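Local coordinates for hypothetical protein (PDB 2HIY) that is of unknown function, a conserved bacterial protein of the DUF1697 family whose chain folds into two similar four-stranded antiparallel sheets flanked by helices, at residues R6-L10 with I177-L181; L59-E64 with S76-L80; K103-T109 with H165-A171. All coordinates share one frame. Residue numbers count along the deposited sequence, not the author numbering.

Contact 1 of 3, residues R6-L10 with I177-L181; sequences RYALL and IGQML
A helix-on-sheet contact: the C-terminal helix 171-182 packs on strand 5-10, an inner strand of a four-stranded antiparallel sheet. Following strand 166-170 of the other sheet, the helix closes this face. Residues 6-10 are in beta conformation, while 177-181 are helical, with Leu181 N bonded to Ile177 O at 3.0 Å. The segments run roughly antiparallel, at 145°, with axes 8.8 Å apart, and come closest in register at Arg6 and Leu181, CA to CA 6.2 Å. Strand alternation turns Arg6, Ala8 and Leu10 toward the helix; Tyr7 points away, and its side chain touches Leu59 of helix 56-70. The packing is apolar: Ala8 CB lies 4.0 Å from both Ile177 CG2 and Leu181 CD2, and Leu10 CD2 (chi1 m, chi2 t) lies 3.9 Å from Ile177 CD1. Leu181 (m, t) also presses CD2 against the strand backbone, 3.5 Å from Ala8 N. Phe85 of helix 82-89 packs on both Ile177 and Leu181. At the Arg6 end of the strand, Arg6 (chi1 t, chi2 p) sets CG 3.5 Å from Leu181 O, while its NH2 is hydrogen-bonded to Thr51 and Lys38. Water 1 links the segments, 2.8 Å from Arg6 NH1 and 2.8 Å from Met180 O (selenomethionine).

Contact 2 of 3, residues L59-E64 with S76-L80; sequences LVEKLE and SFSLL
Phe77 lays its ring edge against helix 59-64, with Val60 O 3.8 Å from Phe77 CZ and Glu64 CG 3.6 Å from Phe77 CE2, both near the ring plane; Leu63 CB approaches Phe77 CZ obliquely at 3.7 Å. Chi1 p and chi2 near 88° carry the ring from an extended backbone (-156/156) across to the helix. Two residues on, Leu79 (t, p) also points toward the helix, and its CD2 meets Val60 CG2 at 3.9 Å, Leu59 CB at 4.2 Å and Leu63 CD1 at 4.2 Å. Val60 (chi1 t) thus touches both, its CG1 lying 4.1 Å from Phe77 CZ. Residues 59-64 form regular helix, with Leu63 N to Leu59 O and Glu64 N to Val60 O both 2.9 Å. Helix and strand 78-80 run roughly antiparallel, at 149°, axes 10.6 Å apart, in the register Val60 with Leu79 (CA to CA 7.8 Å) and Glu64 with Ser76 (8.4 Å). This is apolar helix-on-sheet packing against an antiparallel sheet. Helix 56-70 lies over the sheet, where Leu59 and Leu79 reach Tyr7, and Leu63 and Phe77 reach Leu9 of strand 5-10; Leu59 and Leu79 also pack on Phe50 of strand 47-52.

Contact 3 of 3, residues K103-T109 with H165-A171; sequences KDFLFYT and HITIRNA
Four backbone hydrogen bonds form the centre of this antiparallel beta pair: Phe105 N to Arg169 O 2.7 Å, Arg169 N to Phe105 O 2.9 Å, Phe107 N to Thr167 O 2.8 Å and Thr167 N to Phe107 O 2.9 Å. Beyond them Ala171 N bonds Lys103 O (2.9 Å), and Thr109 OG1 (chi1 p) donates to His165 O (2.6 Å). Phe105-Arg169 and Phe107-Thr167 are thus hydrogen-bonded pairs, CA to CA 5.4 and 4.9 Å; Asp104-Asn170 and Leu106-Ile168 are non-hydrogen-bonded, at 4.2 and 4.5 Å. The strand axes lie 4.4 Å apart at 155°. On one face Leu106 (m, p) sets CD2 3.6 Å from Ile166 CD1 and CG 4.1 Å from Ile168 CG1, with Tyr153 beside Leu106 and Ile168. On the face of Phe105, Phe107, Thr167 and Arg169, Phe107 CE2 lies 3.8 Å from Arg169 CG near the ring plane. Arg169 NH1 binds Ile168 O (3.0 Å). Asn170 is the N-cap of helix 171-182, its OD1 taking Thr173 N. Main-chain bonds therefore join outer strand 166-170 to 102-108, whereas the Arg169 guanidinium reaches out to the sheet containing strands 5-10 and 47-52, its NE hydrogen-bonded to Asn47 OD1 and its NH2 to Gly46 O and Val11 O.

How the contacts relate
Along the chain contact 2 closes before contact 3 opens, and both are nested inside the loop closed by contact 1. Contacts 1 and 2 pack helices on neighbouring strands 5-10 and 78-81 of the first sheet; their centres lie about 13 Å apart. Contact 3, whose centre lies about 13 Å from that of contact 1 and about 16 Å from that of contact 2, belongs to the second sheet, which repeats the strand order 2-3-1-4. The sheets meet where Ser78 OG lies 2.8 Å from Tyr108 O and 2.9 Å from Thr167 OG1, and where Leu10 CD1 packs 3.6 Å from Phe107 CD2. Strand 166-170 leads directly into helix 171-182, which packs on the first sheet and so ties the two halves together.

Contact 1 of 3, residues R6-L10 with I177-L181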
loop_
_atom_site.group_PDB
_atom_site.type_symbol
_atom_site.label_atom_id
_atom_site.label_comp_id
_atom_site.label_asym_id
_atom_site.label_seq_id
_atom_site.Cartn_x
_atom_site.Cartn_y
_atom_site.Cartn_z
ATOM N N ARG D 6 28.775 13.985 -24.306
ATOM C CA ARG D 6 27.453 13.834 -23.769
ATOM C C ARG D 6 27.486 12.691 -22.754
ATOM O O ARG D 6 28.010 11.593 -23.029
ATOM C CB ARG D 6 26.458 13.539 -24.897
ATOM C CG ARG D 6 25.002 13.595 -24.487
ATOM C CD ARG D 6 24.492 15.028 -24.504
ATOM N NE ARG D 6 23.082 15.129 -24.144
ATOM C CZ ARG D 6 22.549 16.228 -23.604
ATOM N NH1 ARG D 6 21.255 16.268 -23.318
ATOM N NH2 ARG D 6 23.319 17.274 -23.338
ATOM N N TYR D 7 26.933 12.977 -21.583
ATOM C CA TYR D 7 26.917 12.079 -20.424
ATOM C C TYR D 7 25.513 11.759 -19.971
ATOM O O TYR D 7 24.604 12.590 -20.122
ATOM C CB TYR D 7 27.620 12.723 -19.221
ATOM C CG TYR D 7 29.111 12.842 -19.389
ATOM C CD1 TYR D 7 29.694 14.026 -19.860
ATOM C CD2 TYR D 7 29.951 11.764 -19.090
ATOM C CE1 TYR D 7 31.047 14.129 -20.037
ATOM C CE2 TYR D 7 31.331 11.858 -19.244
ATOM C CZ TYR D 7 31.878 13.055 -19.728
ATOM O OH TYR D 7 33.242 13.210 -19.904
ATOM N N ALA D 8 25.343 10.557 -19.417
ATOM C CA ALA D 8 24.160 10.179 -18.660
ATOM C C ALA D 8 24.584 10.083 -17.203
ATOM O O ALA D 8 25.588 9.439 -16.862
ATOM C CB ALA D 8 23.601 8.809 -19.130
ATOM N N LEU D 9 23.798 10.729 -16.363
ATOM C CA LEU D 9 23.954 10.730 -14.922
ATOM C C LEU D 9 22.728 10.041 -14.340
ATOM O O LEU D 9 21.614 10.551 -14.475
ATOM C CB LEU D 9 24.002 12.192 -14.463
ATOM C CG LEU D 9 24.002 12.452 -12.952
ATOM C CD1 LEU D 9 25.188 11.786 -12.241
ATOM C CD2 LEU D 9 24.021 13.994 -12.724
ATOM N N LEU D 10 22.931 8.880 -13.729
ATOM C CA LEU D 10 21.824 8.059 -13.225
ATOM C C LEU D 10 21.939 7.949 -11.729
ATOM O O LEU D 10 23.024 7.683 -11.209
ATOM C CB LEU D 10 21.866 6.650 -13.850
ATOM C CG LEU D 10 22.068 6.615 -15.365
ATOM C CD1 LEU D 10 22.131 5.123 -15.746
ATOM C CD2 LEU D 10 20.977 7.344 -16.123
ATOM N N ILE D 177 17.927 5.545 -22.338
ATOM C CA ILE D 177 19.205 6.169 -22.000
ATOM C C ILE D 177 20.094 6.282 -23.238
ATOM O O ILE D 177 20.646 7.335 -23.505
ATOM C CB ILE D 177 19.906 5.437 -20.812
ATOM C CG1 ILE D 177 19.147 5.728 -19.518
ATOM C CG2 ILE D 177 21.400 5.834 -20.678
ATOM C CD1 ILE D 177 19.352 4.688 -18.403
ATOM N N GLY D 178 20.208 5.222 -24.017
ATOM C CA GLY D 178 21.018 5.287 -25.214
ATOM C C GLY D 178 20.455 6.293 -26.212
ATOM O O GLY D 178 21.206 7.026 -26.837
ATOM N N GLN D 179 19.131 6.351 -26.333
ATOM C CA GLN D 179 18.495 7.279 -27.280
ATOM C C GLN D 179 18.732 8.719 -26.828
ATOM O O GLN D 179 19.015 9.617 -27.643
ATOM C CB GLN D 179 17.009 6.974 -27.375
ATOM C CG GLN D 179 16.732 5.691 -28.161
ATOM C CD GLN D 179 15.336 5.118 -27.936
ATOM O OE1 GLN D 179 14.441 5.791 -27.406
ATOM N NE2 GLN D 179 15.144 3.866 -28.348
HETATM N N MSE D 180 18.628 8.958 -25.525
HETATM C CA MSE D 180 18.822 10.316 -24.996
HETATM C C MSE D 180 20.270 10.771 -25.126
HETATM O O MSE D 180 20.524 11.979 -25.267
HETATM C CB MSE D 180 18.359 10.416 -23.542
HETATM C CG MSE D 180 16.849 10.296 -23.319
HETATM SE SE MSE D 180 15.884 11.866 -23.879
HETATM C CE MSE D 180 16.327 12.984 -22.341
ATOM N N LEU D 181 21.218 9.839 -25.058
ATOM C CA LEU D 181 22.643 10.131 -25.241
ATOM C C LEU D 181 23.006 10.475 -26.682
ATOM O O LEU D 181 23.922 11.253 -26.916
ATOM C CB LEU D 181 23.498 8.942 -24.786
ATOM C CG LEU D 181 23.747 8.794 -23.289
ATOM C CD1 LEU D 181 24.379 7.450 -23.011
ATOM C CD2 LEU D 181 24.669 9.913 -22.793
HETATM O O HOH W 1 19.518 14.156 -23.879
HETATM O O HOH W 2 21.739 14.034 -26.310
#

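Contact 2 of 3, residues L59-E64 with S76-L80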
loop_
_atom_site.group_PDB
_atom_site.type_symbol
_atom_site.label_atom_id
_atom_site.label_comp_id
_atom_site.label_asym_id
_atom_site.label_seq_id
_atom_site.Cartn_x
_atom_site.Cartn_y
_atom_site.Cartn_z
ATOM N N LEU D 59 34.352 16.205 -13.246
ATOM C CA LEU D 59 32.890 16.092 -13.236
ATOM C C LEU D 59 32.404 15.284 -12.036
ATOM O O LEU D 59 31.444 15.649 -11.373
ATOM C CB LEU D 59 32.358 15.471 -14.535
ATOM C CG LEU D 59 32.456 16.377 -15.764
ATOM C CD1 LEU D 59 32.147 15.565 -16.980
ATOM C CD2 LEU D 59 31.489 17.543 -15.666
ATOM N N VAL D 60 33.064 14.157 -11.780
ATOM C CA VAL D 60 32.698 13.318 -10.634
ATOM C C VAL D 60 32.878 14.076 -9.314
ATOM O O VAL D 60 32.009 14.027 -8.439
ATOM C CB VAL D 60 33.508 12.004 -10.653
ATOM C CG1 VAL D 60 33.284 11.192 -9.357
ATOM C CG2 VAL D 60 33.112 11.161 -11.867
ATOM N N GLU D 61 33.990 14.795 -9.158
ATOM C CA GLU D 61 34.215 15.541 -7.920
ATOM C C GLU D 61 33.156 16.640 -7.753
ATOM O O GLU D 61 32.611 16.833 -6.675
ATOM C CB GLU D 61 35.631 16.126 -7.900
ATOM C CG GLU D 61 36.042 16.865 -6.634
ATOM C CD GLU D 61 37.399 17.547 -6.814
ATOM O OE1 GLU D 61 38.196 17.113 -7.687
ATOM O OE2 GLU D 61 37.664 18.528 -6.086
ATOM N N LYS D 62 32.851 17.339 -8.844
ATOM C CA LYS D 62 31.879 18.412 -8.761
ATOM C C LYS D 62 30.504 17.873 -8.416
ATOM O O LYS D 62 29.761 18.480 -7.640
ATOM C CB LYS D 62 31.785 19.176 -10.082
ATOM C CG LYS D 62 32.901 20.187 -10.259
ATOM C CD LYS D 62 32.834 20.839 -11.639
ATOM C CE LYS D 62 31.575 21.694 -11.787
ATOM N NZ LYS D 62 31.666 22.687 -12.897
ATOM N N LEU D 63 30.146 16.733 -9.014
ATOM C CA LEU D 63 28.829 16.149 -8.735
ATOM C C LEU D 63 28.737 15.613 -7.320
ATOM O O LEU D 63 27.727 15.764 -6.659
ATOM C CB LEU D 63 28.461 15.082 -9.762
ATOM C CG LEU D 63 28.098 15.640 -11.133
ATOM C CD1 LEU D 63 28.158 14.541 -12.183
ATOM C CD2 LEU D 63 26.731 16.282 -11.111
ATOM N N GLU D 64 29.800 14.965 -6.847
ATOM C CA GLU D 64 29.823 14.507 -5.456
ATOM C C GLU D 64 29.638 15.670 -4.493
ATOM O O GLU D 64 28.838 15.590 -3.552
ATOM C CB GLU D 64 31.125 13.770 -5.157
ATOM C CG GLU D 64 31.145 12.392 -5.759
ATOM C CD GLU D 64 32.498 11.705 -5.701
ATOM O OE1 GLU D 64 33.520 12.383 -5.446
ATOM O OE2 GLU D 64 32.520 10.469 -5.948
ATOM N N SER D 76 25.286 7.700 -4.229
ATOM C CA SER D 76 26.017 7.051 -5.306
ATOM C C SER D 76 25.422 7.557 -6.602
ATOM O O SER D 76 24.274 8.036 -6.636
ATOM C CB SER D 76 25.835 5.516 -5.240
ATOM O OG SER D 76 24.503 5.110 -5.614
ATOM N N PHE D 77 26.190 7.484 -7.683
ATOM C CA PHE D 77 25.615 7.768 -8.984
ATOM C C PHE D 77 26.428 7.078 -10.056
ATOM O O PHE D 77 27.622 6.817 -9.862
ATOM C CB PHE D 77 25.508 9.291 -9.247
ATOM C CG PHE D 77 26.820 10.038 -9.160
ATOM C CD1 PHE D 77 27.666 10.194 -10.258
ATOM C CD2 PHE D 77 27.156 10.697 -7.989
ATOM C CE1 PHE D 77 28.862 10.923 -10.160
ATOM C CE2 PHE D 77 28.347 11.438 -7.894
ATOM C CZ PHE D 77 29.199 11.545 -8.978
ATOM N N SER D 78 25.776 6.823 -11.191
ATOM C CA SER D 78 26.446 6.332 -12.375
ATOM C C SER D 78 26.658 7.512 -13.326
ATOM O O SER D 78 25.775 8.364 -13.464
ATOM C CB SER D 78 25.576 5.305 -13.084
ATOM O OG SER D 78 25.172 4.284 -12.178
ATOM N N LEU D 79 27.837 7.580 -13.910
ATOM C CA LEU D 79 28.143 8.635 -14.886
ATOM C C LEU D 79 28.852 7.973 -16.049
ATOM O O LEU D 79 29.948 7.398 -15.895
ATOM C CB LEU D 79 29.037 9.694 -14.240
ATOM C CG LEU D 79 29.343 10.892 -15.163
ATOM C CD1 LEU D 79 28.116 11.695 -15.530
ATOM C CD2 LEU D 79 30.370 11.796 -14.494
ATOM N N LEU D 80 28.230 8.052 -17.220
ATOM C CA LEU D 80 28.793 7.382 -18.386
ATOM C C LEU D 80 28.589 8.218 -19.625
ATOM O O LEU D 80 27.625 8.976 -19.710
ATOM C CB LEU D 80 28.144 6.006 -18.564
ATOM C CG LEU D 80 26.631 5.996 -18.641
ATOM C CD1 LEU D 80 26.184 5.651 -20.053
ATOM C CD2 LEU D 80 26.146 4.923 -17.696
#

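Contact 3 of 3, residues K103-T109 with H165-A171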
loop_
_atom_site.group_PDB
_atom_site.type_symbol
_atom_site.label_atom_id
_atom_site.label_comp_id
_atom_site.label_asym_id
_atom_site.label_seq_id
_atom_site.Cartn_x
_atom_site.Cartn_y
_atom_site.Cartn_z
ATOM N N LYS D 103 13.839 -7.943 -17.855
ATOM C CA LYS D 103 15.234 -7.677 -18.190
ATOM C C LYS D 103 15.659 -6.397 -17.521
ATOM O O LYS D 103 15.000 -5.384 -17.716
ATOM C CB LYS D 103 15.432 -7.583 -19.684
ATOM C CG LYS D 103 15.163 -8.909 -20.424
ATOM C CD LYS D 103 15.366 -8.800 -21.927
ATOM C CE LYS D 103 14.275 -7.933 -22.568
ATOM N NZ LYS D 103 14.297 -7.988 -24.063
ATOM N N ASP D 104 16.714 -6.450 -16.746
ATOM C CA ASP D 104 17.234 -5.289 -16.041
ATOM C C ASP D 104 18.707 -5.102 -16.303
ATOM O O ASP D 104 19.430 -6.082 -16.519
ATOM C CB ASP D 104 16.977 -5.457 -14.555
ATOM C CG ASP D 104 15.486 -5.567 -14.269
ATOM O OD1 ASP D 104 14.765 -4.566 -14.486
ATOM O OD2 ASP D 104 15.002 -6.663 -13.897
ATOM N N PHE D 105 19.150 -3.840 -16.262
ATOM C CA PHE D 105 20.572 -3.562 -16.321
ATOM C C PHE D 105 20.940 -2.930 -14.984
ATOM O O PHE D 105 20.307 -1.955 -14.577
ATOM C CB PHE D 105 20.917 -2.611 -17.459
ATOM C CG PHE D 105 22.392 -2.583 -17.776
ATOM C CD1 PHE D 105 22.960 -3.613 -18.494
ATOM C CD2 PHE D 105 23.210 -1.561 -17.319
ATOM C CE1 PHE D 105 24.303 -3.605 -18.801
ATOM C CE2 PHE D 105 24.535 -1.535 -17.626
ATOM C CZ PHE D 105 25.098 -2.573 -18.366
ATOM N N LEU D 106 21.960 -3.470 -14.346
ATOM C CA LEU D 106 22.452 -2.945 -13.069
ATOM C C LEU D 106 23.684 -2.094 -13.374
ATOM O O LEU D 106 24.774 -2.634 -13.565
ATOM C CB LEU D 106 22.830 -4.100 -12.126
ATOM C CG LEU D 106 21.675 -4.946 -11.562
ATOM C CD1 LEU D 106 20.968 -5.735 -12.671
ATOM C CD2 LEU D 106 22.225 -5.944 -10.554
ATOM N N PHE D 107 23.497 -0.774 -13.459
ATOM C CA PHE D 107 24.611 0.106 -13.816
ATOM C C PHE D 107 25.559 0.273 -12.639
ATOM O O PHE D 107 25.140 0.577 -11.508
ATOM C CB PHE D 107 24.118 1.500 -14.165
ATOM C CG PHE D 107 23.489 1.627 -15.530
ATOM C CD1 PHE D 107 24.271 1.905 -16.656
ATOM C CD2 PHE D 107 22.082 1.564 -15.706
ATOM C CE1 PHE D 107 23.676 2.073 -17.941
ATOM C CE2 PHE D 107 21.496 1.742 -16.971
ATOM C CZ PHE D 107 22.303 1.987 -18.074
ATOM N N TYR D 108 26.852 0.083 -12.895
ATOM C CA TYR D 108 27.849 0.382 -11.893
ATOM C C TYR D 108 27.854 1.872 -11.579
ATOM O O TYR D 108 27.465 2.687 -12.389
ATOM C CB TYR D 108 29.219 -0.063 -12.388
ATOM C CG TYR D 108 29.339 -1.558 -12.673
ATOM C CD1 TYR D 108 28.716 -2.514 -11.859
ATOM C CD2 TYR D 108 30.143 -2.007 -13.737
ATOM C CE1 TYR D 108 28.867 -3.909 -12.133
ATOM C CE2 TYR D 108 30.297 -3.370 -14.000
ATOM C CZ TYR D 108 29.682 -4.292 -13.190
ATOM O OH TYR D 108 29.881 -5.647 -13.465
ATOM N N THR D 109 28.310 2.233 -10.388
ATOM C CA THR D 109 28.417 3.632 -9.976
ATOM C C THR D 109 29.883 4.032 -9.808
ATOM O O THR D 109 30.775 3.203 -9.713
ATOM C CB THR D 109 27.704 3.851 -8.650
ATOM O OG1 THR D 109 28.245 2.949 -7.670
ATOM C CG2 THR D 109 26.184 3.643 -8.779
ATOM N N HIS D 165 24.655 0.890 -4.291
ATOM C CA HIS D 165 25.766 1.399 -5.108
ATOM C C HIS D 165 25.684 0.891 -6.527
ATOM O O HIS D 165 26.703 0.855 -7.237
ATOM C CB HIS D 165 27.088 1.066 -4.437
ATOM C CG HIS D 165 27.194 1.701 -3.103
ATOM N ND1 HIS D 165 26.836 1.063 -1.935
ATOM C CD2 HIS D 165 27.505 2.969 -2.772
ATOM C CE1 HIS D 165 26.968 1.911 -0.929
ATOM N NE2 HIS D 165 27.386 3.067 -1.406
ATOM N N ILE D 166 24.495 0.469 -6.931
ATOM C CA ILE D 166 24.214 0.218 -8.341
ATOM C C ILE D 166 22.954 0.967 -8.697
ATOM O O ILE D 166 22.158 1.279 -7.802
ATOM C CB ILE D 166 24.033 -1.274 -8.671
ATOM C CG1 ILE D 166 22.989 -1.893 -7.752
ATOM C CG2 ILE D 166 25.376 -1.993 -8.637
ATOM C CD1 ILE D 166 22.525 -3.268 -8.131
ATOM N N THR D 167 22.768 1.233 -9.977
ATOM C CA THR D 167 21.584 1.936 -10.411
ATOM C C THR D 167 20.838 1.010 -11.362
ATOM O O THR D 167 21.304 0.746 -12.466
ATOM C CB THR D 167 21.970 3.240 -11.132
ATOM O OG1 THR D 167 22.980 3.927 -10.354
ATOM C CG2 THR D 167 20.758 4.094 -11.314
ATOM N N ILE D 168 19.676 0.544 -10.933
ATOM C CA ILE D 168 18.980 -0.489 -11.697
ATOM C C ILE D 168 17.994 0.177 -12.634
ATOM O O ILE D 168 17.193 1.032 -12.223
ATOM C CB ILE D 168 18.248 -1.436 -10.767
ATOM C CG1 ILE D 168 19.255 -2.096 -9.826
ATOM C CG2 ILE D 168 17.451 -2.477 -11.607
ATOM C CD1 ILE D 168 18.628 -3.073 -8.803
ATOM N N ARG D 169 18.030 -0.207 -13.906
ATOM C CA ARG D 169 17.059 0.261 -14.891
ATOM C C ARG D 169 16.551 -0.908 -15.696
ATOM O O ARG D 169 17.303 -1.831 -16.001
ATOM C CB ARG D 169 17.716 1.264 -15.859
ATOM C CG ARG D 169 18.254 2.548 -15.164
ATOM C CD ARG D 169 17.070 3.391 -14.681
ATOM N NE ARG D 169 17.443 4.688 -14.089
ATOM C CZ ARG D 169 17.591 4.929 -12.794
ATOM N NH1 ARG D 169 17.464 3.965 -11.903
ATOM N NH2 ARG D 169 17.903 6.163 -12.399
ATOM N N ASN D 170 15.287 -0.910 -16.037
ATOM C CA ASN D 170 14.799 -1.964 -16.910
ATOM C C ASN D 170 15.345 -1.809 -18.328
ATOM O O ASN D 170 15.929 -0.773 -18.697
ATOM C CB ASN D 170 13.279 -2.124 -16.842
ATOM C CG ASN D 170 12.530 -0.905 -17.310
ATOM O OD1 ASN D 170 12.918 -0.246 -18.270
ATOM N ND2 ASN D 170 11.381 -0.653 -16.677
ATOM N N ALA D 171 15.183 -2.857 -19.138
ATOM C CA ALA D 171 15.710 -2.816 -20.476
ATOM C C ALA D 171 15.135 -1.706 -21.327
ATOM O O ALA D 171 15.821 -1.171 -22.184
ATOM C CB ALA D 171 15.498 -4.159 -21.166
#